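PDB 3GT5: N-acetylglucosamine 2-epimerase from Xylella fastidiosa, which probably epimerises sugars at C2, in the manner of interconverting N-acylglucosamine and N-acylmannosamine. Local coordinates for residues C112-F117 against N173-M178; E145-W149 against R197-L201; E152-Y156 against R204-Q209. The contacts are given in a common frame with arbitrary orientation. Numbering follows the deposited sequence.

Contact 1 (C112-F117 against N173-M178)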
# COMPACT_ATOMS: atom_id res chain seq x y z
N CYS A 112 8.90 8.43 7.19
CA CYS A 112 7.72 7.89 7.86
C CYS A 112 7.05 6.81 7.00
O CYS A 112 6.53 5.83 7.53
CB CYS A 112 6.72 9.01 8.13
SG CYS A 112 5.46 8.41 9.28
N TYR A 113 7.05 7.01 5.68
CA TYR A 113 6.50 6.02 4.76
C TYR A 113 7.16 4.65 4.98
O TYR A 113 6.49 3.62 5.04
CB TYR A 113 6.71 6.54 3.33
CG TYR A 113 6.01 5.75 2.25
CD1 TYR A 113 4.86 6.24 1.61
CD2 TYR A 113 6.51 4.48 1.86
CE1 TYR A 113 4.24 5.52 0.64
CE2 TYR A 113 5.90 3.77 0.90
CZ TYR A 113 4.76 4.28 0.29
OH TYR A 113 4.12 3.57 -0.70
N GLY A 114 8.48 4.68 5.14
CA GLY A 114 9.30 3.51 5.50
C GLY A 114 8.89 2.84 6.79
O GLY A 114 8.65 1.63 6.83
N LEU A 115 8.74 3.63 7.85
CA LEU A 115 8.30 3.09 9.12
C LEU A 115 6.89 2.47 9.11
O LEU A 115 6.62 1.56 9.90
CB LEU A 115 8.42 4.15 10.22
CG LEU A 115 9.88 4.55 10.44
CD1 LEU A 115 9.90 5.80 11.29
CD2 LEU A 115 10.58 3.37 11.10
N ALA A 116 5.96 2.99 8.29
CA ALA A 116 4.63 2.38 8.14
C ALA A 116 4.83 0.94 7.64
O ALA A 116 4.27 -0.02 8.22
CB ALA A 116 3.80 3.16 7.17
N PHE A 117 5.66 0.80 6.62
CA PHE A 117 5.97 -0.52 6.06
C PHE A 117 6.73 -1.45 6.99
O PHE A 117 6.42 -2.62 7.08
CB PHE A 117 6.47 -0.45 4.62
CG PHE A 117 5.35 -0.24 3.67
CD1 PHE A 117 4.54 -1.32 3.27
CD2 PHE A 117 4.94 1.05 3.27
CE1 PHE A 117 3.43 -1.12 2.49
CE2 PHE A 117 3.81 1.22 2.46
CZ PHE A 117 3.05 0.15 2.08
N ASN A 173 0.27 10.45 2.34
CA ASN A 173 0.57 9.06 1.94
C ASN A 173 1.19 8.23 3.06
O ASN A 173 0.75 7.09 3.32
CB ASN A 173 1.49 9.09 0.71
CG ASN A 173 1.41 7.84 -0.14
OD1 ASN A 173 0.73 6.90 0.17
ND2 ASN A 173 2.09 7.87 -1.27
N ALA A 174 2.17 8.78 3.77
CA ALA A 174 2.75 8.06 4.91
C ALA A 174 1.68 7.82 6.02
O ALA A 174 1.68 6.76 6.65
CB ALA A 174 4.01 8.76 5.46
N ASN A 175 0.78 8.78 6.24
CA ASN A 175 -0.27 8.65 7.23
C ASN A 175 -1.30 7.61 6.84
O ASN A 175 -1.84 6.88 7.68
CB ASN A 175 -0.87 10.04 7.49
CG ASN A 175 0.03 10.85 8.39
OD1 ASN A 175 0.06 10.62 9.59
ND2 ASN A 175 0.81 11.80 7.81
N MET A 176 -1.59 7.53 5.54
CA MET A 176 -2.49 6.51 4.98
C MET A 176 -1.92 5.10 5.19
O MET A 176 -2.62 4.19 5.70
CB MET A 176 -2.71 6.77 3.48
CG MET A 176 -3.78 5.90 2.83
SD MET A 176 -3.79 6.03 0.94
CE MET A 176 -2.19 5.36 0.71
N HIS A 177 -0.64 4.91 4.84
CA HIS A 177 0.00 3.62 5.08
C HIS A 177 0.17 3.34 6.55
O HIS A 177 0.16 2.18 6.94
CB HIS A 177 1.28 3.47 4.28
CG HIS A 177 1.01 3.35 2.82
ND1 HIS A 177 0.38 2.24 2.29
CD2 HIS A 177 1.21 4.20 1.79
CE1 HIS A 177 0.23 2.42 0.98
NE2 HIS A 177 0.74 3.59 0.66
N MET A 178 0.38 4.38 7.36
CA MET A 178 0.46 4.18 8.80
C MET A 178 -0.91 3.74 9.37
O MET A 178 -0.95 2.92 10.26
CB MET A 178 1.00 5.42 9.54
CG MET A 178 1.46 5.12 10.99
SD MET A 178 2.82 3.93 11.14
CE MET A 178 4.11 5.02 10.54
O HOH W 1 1.87 4.45 -2.12
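Small apolar groups let the first turns of helices 112-127 and 172-189 come close: the axes of the two segments approach to 8.3 Å and run almost parallel, at 11°. Ala174 CB sits 3.8 Å from Cys112 CB and 3.5 Å from Tyr113 N, so its methyl lies right on the neighbouring backbone. One turn on, Ala116 CB meets His177 CB at 3.8 Å. Met178, with chi2 and chi3 both p, bends its end back across the gap; its CE lies 3.6 Å from Ala116 N and 3.9 Å from Cys112 SG.

Parallel neighbours separated along the chain by an intervening helix are what the inner ring of an (alpha/alpha)6 barrel provides, the fold of this epimerase family.

Aromatic contacts form a second group. The His177 ring clusters with those of Tyr113 and Phe117, their centroids 5.0 and 4.9 Å from its own; both pairs are oblique, and Phe117 CZ lies over a face of the imidazole, 3.4 Å from His177 ND1.

Polar links are indirect. Water 1 bridges the helices, 2.8 Å from Tyr113 OH and 3.1 Å from His177 NE2, while ND1 of the same imidazole bonds to Glu180. Asn173 ND2 approaches the edge of the Tyr113 ring, 3.7 Å from CE1, but its hydrogen bond goes to the carbonyl of Phe240.

Contact 2 (E145-W149 against R197-L201)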
# COMPACT_ATOMS: atom_id res chain seq x y z
N GLU A 145 6.59 7.70 18.22
CA GLU A 145 6.11 8.70 19.21
C GLU A 145 7.20 9.71 19.53
O GLU A 145 6.93 10.88 19.76
CB GLU A 145 5.70 8.02 20.53
CG GLU A 145 4.34 7.26 20.49
CD GLU A 145 3.12 8.06 20.03
OE1 GLU A 145 2.38 8.66 20.85
OE2 GLU A 145 2.84 8.02 18.83
N ARG A 146 8.43 9.24 19.62
CA ARG A 146 9.58 10.07 19.99
C ARG A 146 9.87 11.11 18.92
O ARG A 146 10.15 12.25 19.27
CB ARG A 146 10.81 9.18 20.20
CG ARG A 146 12.13 9.81 20.71
CD ARG A 146 13.10 8.65 21.13
NE ARG A 146 12.46 7.81 22.17
CZ ARG A 146 12.08 6.52 22.09
NH1 ARG A 146 12.30 5.72 21.01
NH2 ARG A 146 11.45 6.01 23.16
N HIS A 147 9.80 10.74 17.64
CA HIS A 147 10.26 11.64 16.58
C HIS A 147 9.20 12.13 15.60
O HIS A 147 9.28 13.28 15.13
CB HIS A 147 11.36 10.97 15.76
CG HIS A 147 12.55 10.58 16.56
ND1 HIS A 147 13.39 11.50 17.17
CD2 HIS A 147 13.10 9.36 16.78
CE1 HIS A 147 14.39 10.85 17.74
NE2 HIS A 147 14.24 9.55 17.53
N PHE A 148 8.27 11.27 15.21
CA PHE A 148 7.39 11.57 14.10
C PHE A 148 6.00 12.10 14.47
O PHE A 148 5.39 12.85 13.75
CB PHE A 148 7.20 10.31 13.24
CG PHE A 148 8.41 9.94 12.47
CD1 PHE A 148 8.56 10.35 11.14
CD2 PHE A 148 9.40 9.17 13.05
CE1 PHE A 148 9.66 10.02 10.42
CE2 PHE A 148 10.55 8.84 12.31
CZ PHE A 148 10.67 9.26 11.00
N TRP A 149 5.44 11.65 15.59
CA TRP A 149 4.08 11.99 15.95
C TRP A 149 3.95 13.46 16.31
O TRP A 149 4.77 14.01 17.07
CB TRP A 149 3.65 11.12 17.11
CG TRP A 149 2.26 11.36 17.56
CD1 TRP A 149 1.89 11.67 18.83
CD2 TRP A 149 1.03 11.20 16.81
NE1 TRP A 149 0.52 11.77 18.92
CE2 TRP A 149 -0.03 11.48 17.69
CE3 TRP A 149 0.73 10.87 15.47
CZ2 TRP A 149 -1.37 11.43 17.30
CZ3 TRP A 149 -0.61 10.82 15.09
CH2 TRP A 149 -1.64 11.08 16.00
N ARG A 197 -5.23 4.71 17.19
CA ARG A 197 -4.35 5.59 16.39
C ARG A 197 -4.76 5.52 14.94
O ARG A 197 -4.75 6.53 14.22
CB ARG A 197 -2.91 5.22 16.60
CG ARG A 197 -1.91 6.04 15.83
CD ARG A 197 -1.99 7.51 16.13
NE ARG A 197 -1.87 7.84 17.54
CZ ARG A 197 -0.74 8.06 18.20
NH1 ARG A 197 0.46 7.94 17.63
NH2 ARG A 197 -0.81 8.40 19.49
N ALA A 198 -5.09 4.32 14.47
CA ALA A 198 -5.62 4.21 13.08
C ALA A 198 -6.83 5.07 12.85
O ALA A 198 -6.97 5.74 11.81
CB ALA A 198 -5.93 2.72 12.72
N LEU A 199 -7.75 5.08 13.82
CA LEU A 199 -8.96 5.86 13.70
C LEU A 199 -8.69 7.35 13.68
O LEU A 199 -9.36 8.07 12.92
CB LEU A 199 -9.97 5.53 14.82
CG LEU A 199 -11.32 6.26 14.68
CD1 LEU A 199 -12.10 5.85 13.43
CD2 LEU A 199 -12.18 6.09 16.01
N VAL A 200 -7.80 7.81 14.57
CA VAL A 200 -7.39 9.24 14.61
C VAL A 200 -6.84 9.68 13.23
O VAL A 200 -7.27 10.71 12.67
CB VAL A 200 -6.34 9.55 15.70
CG1 VAL A 200 -5.80 11.03 15.56
CG2 VAL A 200 -6.91 9.33 17.12
N LEU A 201 -5.95 8.89 12.67
CA LEU A 201 -5.34 9.18 11.35
C LEU A 201 -6.42 9.25 10.28
O LEU A 201 -6.44 10.20 9.46
CB LEU A 201 -4.31 8.12 10.97
CG LEU A 201 -3.05 7.94 11.81
CD1 LEU A 201 -2.21 6.72 11.32
CD2 LEU A 201 -2.18 9.23 11.85
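The CA atoms of Trp149 and Arg197 are 10.6 Å apart, and Arg197 spans the distance with a curled side chain: chi1 is t, but chi2 and chi3 are both p, which lays the guanidinium flat on the Trp149 indole. The planes are only 4° apart and the centres 3.6 Å, a true stack and cation-pi contact, with Arg197 CD adding a CH-pi contact to the six-membered ring. Trp149, chi1 t, extends toward the helix so that its far edge touches Leu201 (CZ3 to CD2 3.9 Å) and Val200 (CH2 to CG1 4.2 Å).

Glu145, with chi1 and chi2 both m, brings its carboxylate to the edge of the same guanidinium: Arg197 NH1 to Glu145 OE2 is a 2.7 Å salt bridge, while NH2 to OE1 is weak at 3.5 Å. NH1 also bonds Tyr156 OH. The contact ties Glu145 of helix 133-147 and Trp149 of strand 149-150 to helix 192-211; the two helices are successive outer helices of an (alpha/alpha)6 barrel.

Contact 3 (E152-Y156 against R204-Q209)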
# COMPACT_ATOMS: atom_id res chain seq x y z
N GLU A 152 -0.61 17.69 18.22
CA GLU A 152 -1.40 18.90 18.00
C GLU A 152 -2.26 18.75 16.72
O GLU A 152 -3.38 19.26 16.64
CB GLU A 152 -0.42 20.10 17.91
CG GLU A 152 -0.88 21.30 17.15
CD GLU A 152 0.01 22.53 17.37
OE1 GLU A 152 1.25 22.45 17.26
OE2 GLU A 152 -0.56 23.61 17.61
N TYR A 153 -1.70 18.05 15.73
CA TYR A 153 -2.37 17.82 14.46
C TYR A 153 -3.01 16.43 14.33
O TYR A 153 -3.87 16.23 13.49
CB TYR A 153 -1.44 18.06 13.32
CG TYR A 153 -1.06 19.51 13.17
CD1 TYR A 153 -1.93 20.43 12.58
CD2 TYR A 153 0.12 19.98 13.66
CE1 TYR A 153 -1.56 21.80 12.44
CE2 TYR A 153 0.47 21.34 13.56
CZ TYR A 153 -0.34 22.21 12.94
OH TYR A 153 0.06 23.54 12.81
N GLY A 154 -2.64 15.50 15.19
CA GLY A 154 -3.14 14.11 15.10
C GLY A 154 -2.61 13.34 13.89
O GLY A 154 -3.28 12.42 13.38
N LEU A 155 -1.44 13.76 13.42
CA LEU A 155 -0.75 13.19 12.25
C LEU A 155 0.77 13.09 12.40
O LEU A 155 1.38 13.88 13.14
CB LEU A 155 -1.08 14.05 11.02
CG LEU A 155 -2.54 14.10 10.62
CD1 LEU A 155 -2.83 15.27 9.67
CD2 LEU A 155 -2.93 12.76 10.00
N TYR A 156 1.41 12.18 11.64
CA TYR A 156 2.83 12.01 11.64
C TYR A 156 3.47 12.95 10.63
O TYR A 156 2.93 13.17 9.51
CB TYR A 156 3.23 10.55 11.29
CG TYR A 156 2.80 9.55 12.35
CD1 TYR A 156 3.58 9.32 13.48
CD2 TYR A 156 1.61 8.86 12.24
CE1 TYR A 156 3.15 8.43 14.47
CE2 TYR A 156 1.21 7.96 13.20
CZ TYR A 156 1.98 7.74 14.29
OH TYR A 156 1.52 6.84 15.21
N ARG A 204 -8.52 12.52 10.78
CA ARG A 204 -7.77 13.74 10.42
C ARG A 204 -7.61 13.85 8.91
O ARG A 204 -7.81 14.93 8.33
CB ARG A 204 -6.41 13.78 11.10
CG ARG A 204 -6.43 13.91 12.60
CD ARG A 204 -7.20 15.11 13.11
NE ARG A 204 -7.01 15.16 14.57
CZ ARG A 204 -7.76 14.48 15.44
NH1 ARG A 204 -8.77 13.75 15.01
NH2 ARG A 204 -7.50 14.54 16.76
N ILE A 205 -7.26 12.76 8.26
CA ILE A 205 -7.07 12.83 6.78
C ILE A 205 -8.43 12.90 6.01
O ILE A 205 -8.62 13.76 5.13
CB ILE A 205 -6.24 11.64 6.26
CG1 ILE A 205 -4.83 11.63 6.85
CG2 ILE A 205 -6.17 11.64 4.69
CD1 ILE A 205 -3.88 12.86 6.50
N THR A 206 -9.32 11.94 6.23
CA THR A 206 -10.50 11.80 5.36
C THR A 206 -11.63 12.80 5.70
O THR A 206 -12.49 12.96 4.90
CB THR A 206 -11.05 10.38 5.28
OG1 THR A 206 -11.69 10.06 6.55
CG2 THR A 206 -9.96 9.39 4.93
N ARG A 207 -11.57 13.43 6.87
CA ARG A 207 -12.52 14.48 7.24
C ARG A 207 -11.87 15.84 7.27
O ARG A 207 -12.19 16.66 6.39
CB ARG A 207 -13.25 14.14 8.54
CG ARG A 207 -14.05 12.85 8.40
CD ARG A 207 -15.32 12.84 9.27
NE ARG A 207 -14.96 12.74 10.65
CZ ARG A 207 -15.82 12.66 11.66
NH1 ARG A 207 -15.35 12.54 12.89
NH2 ARG A 207 -17.13 12.75 11.46
N ARG A 208 -10.97 16.11 8.21
CA ARG A 208 -10.39 17.45 8.30
C ARG A 208 -9.62 17.88 7.06
O ARG A 208 -9.87 18.97 6.52
CB ARG A 208 -9.49 17.58 9.50
CG ARG A 208 -9.22 19.02 9.85
CD ARG A 208 -8.21 19.08 11.01
NE ARG A 208 -6.90 18.51 10.67
CZ ARG A 208 -5.95 18.19 11.57
NH1 ARG A 208 -6.16 18.38 12.88
NH2 ARG A 208 -4.80 17.66 11.17
N GLN A 209 -8.67 17.07 6.64
CA GLN A 209 -7.84 17.45 5.49
C GLN A 209 -8.64 17.43 4.20
O GLN A 209 -8.45 18.32 3.34
CB GLN A 209 -6.55 16.62 5.34
CG GLN A 209 -5.58 16.66 6.57
CD GLN A 209 -5.22 18.06 6.98
OE1 GLN A 209 -5.43 18.46 8.13
NE2 GLN A 209 -4.64 18.83 6.06
O HOH W 2 -5.71 17.43 15.73
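Arg204 opens the contact by lying along the turn before strand 155-160. Its CB packs 3.8 Å from Leu155 CD2, and its CG is 3.6 Å from Gly154 O, a carbonyl with no polar partner in the model. Farther out, Arg204 NE donates to water 2 (2.9 Å), which in turn donates to Glu152 O (3.1 Å). Gly154 has positive phi, and a CB there would fall 2.6 Å from Arg204 NE, so both backbone and packing suit a residue without a side chain.

Next, Ile205 CD1 meets Leu155 CD2 at 3.6 Å, while Trp253 of helix 247-263 touches the same isoleucine. Residues 152-154 lie in the turn that links strands 149-150 and 155-160, a beta-hairpin in the connection from outer helix 133-147 to inner helix 172-189 of the (alpha/alpha)6 barrel; here it rests on an outer helix. That helix widens into a pi-type turn, with Gln209 N bonding to Arg204 O at 2.9 Å.

Arg208 then reaches back to the hairpin: NH2 donates to Tyr153 O at 2.9 Å, NH1 more weakly to the same oxygen at 3.2 Å. Gln209 OE1 accepts from NE of this guanidinium, Arg208 NE, at 2.9 Å, and Gln209 NE2 bonds to the carbonyl of Trp225.

How the contacts relate
Along the chain the six segments come as the three first members, 112-117, 145-149 and 152-156, then their partners 173-178, 197-201 and 204-209 in the same order, so all three contacts interleave. Contact 1 joins two inner helices of the barrel; contacts 2 and 3 share outer helix 192-211. Centres of contacts 1 and 2, and of 2 and 3, are 10 Å apart, those of 1 and 3 14 Å. Tyr156 knits them together, packing on Cys112 and Met178, meeting the Trp149 ring and bonding to Asn175 and Arg197. The beta-hairpin of the antiparallel sheet is thus packed against neighbouring inner and outer helices, joining an inter-helix connection to the barrel wall.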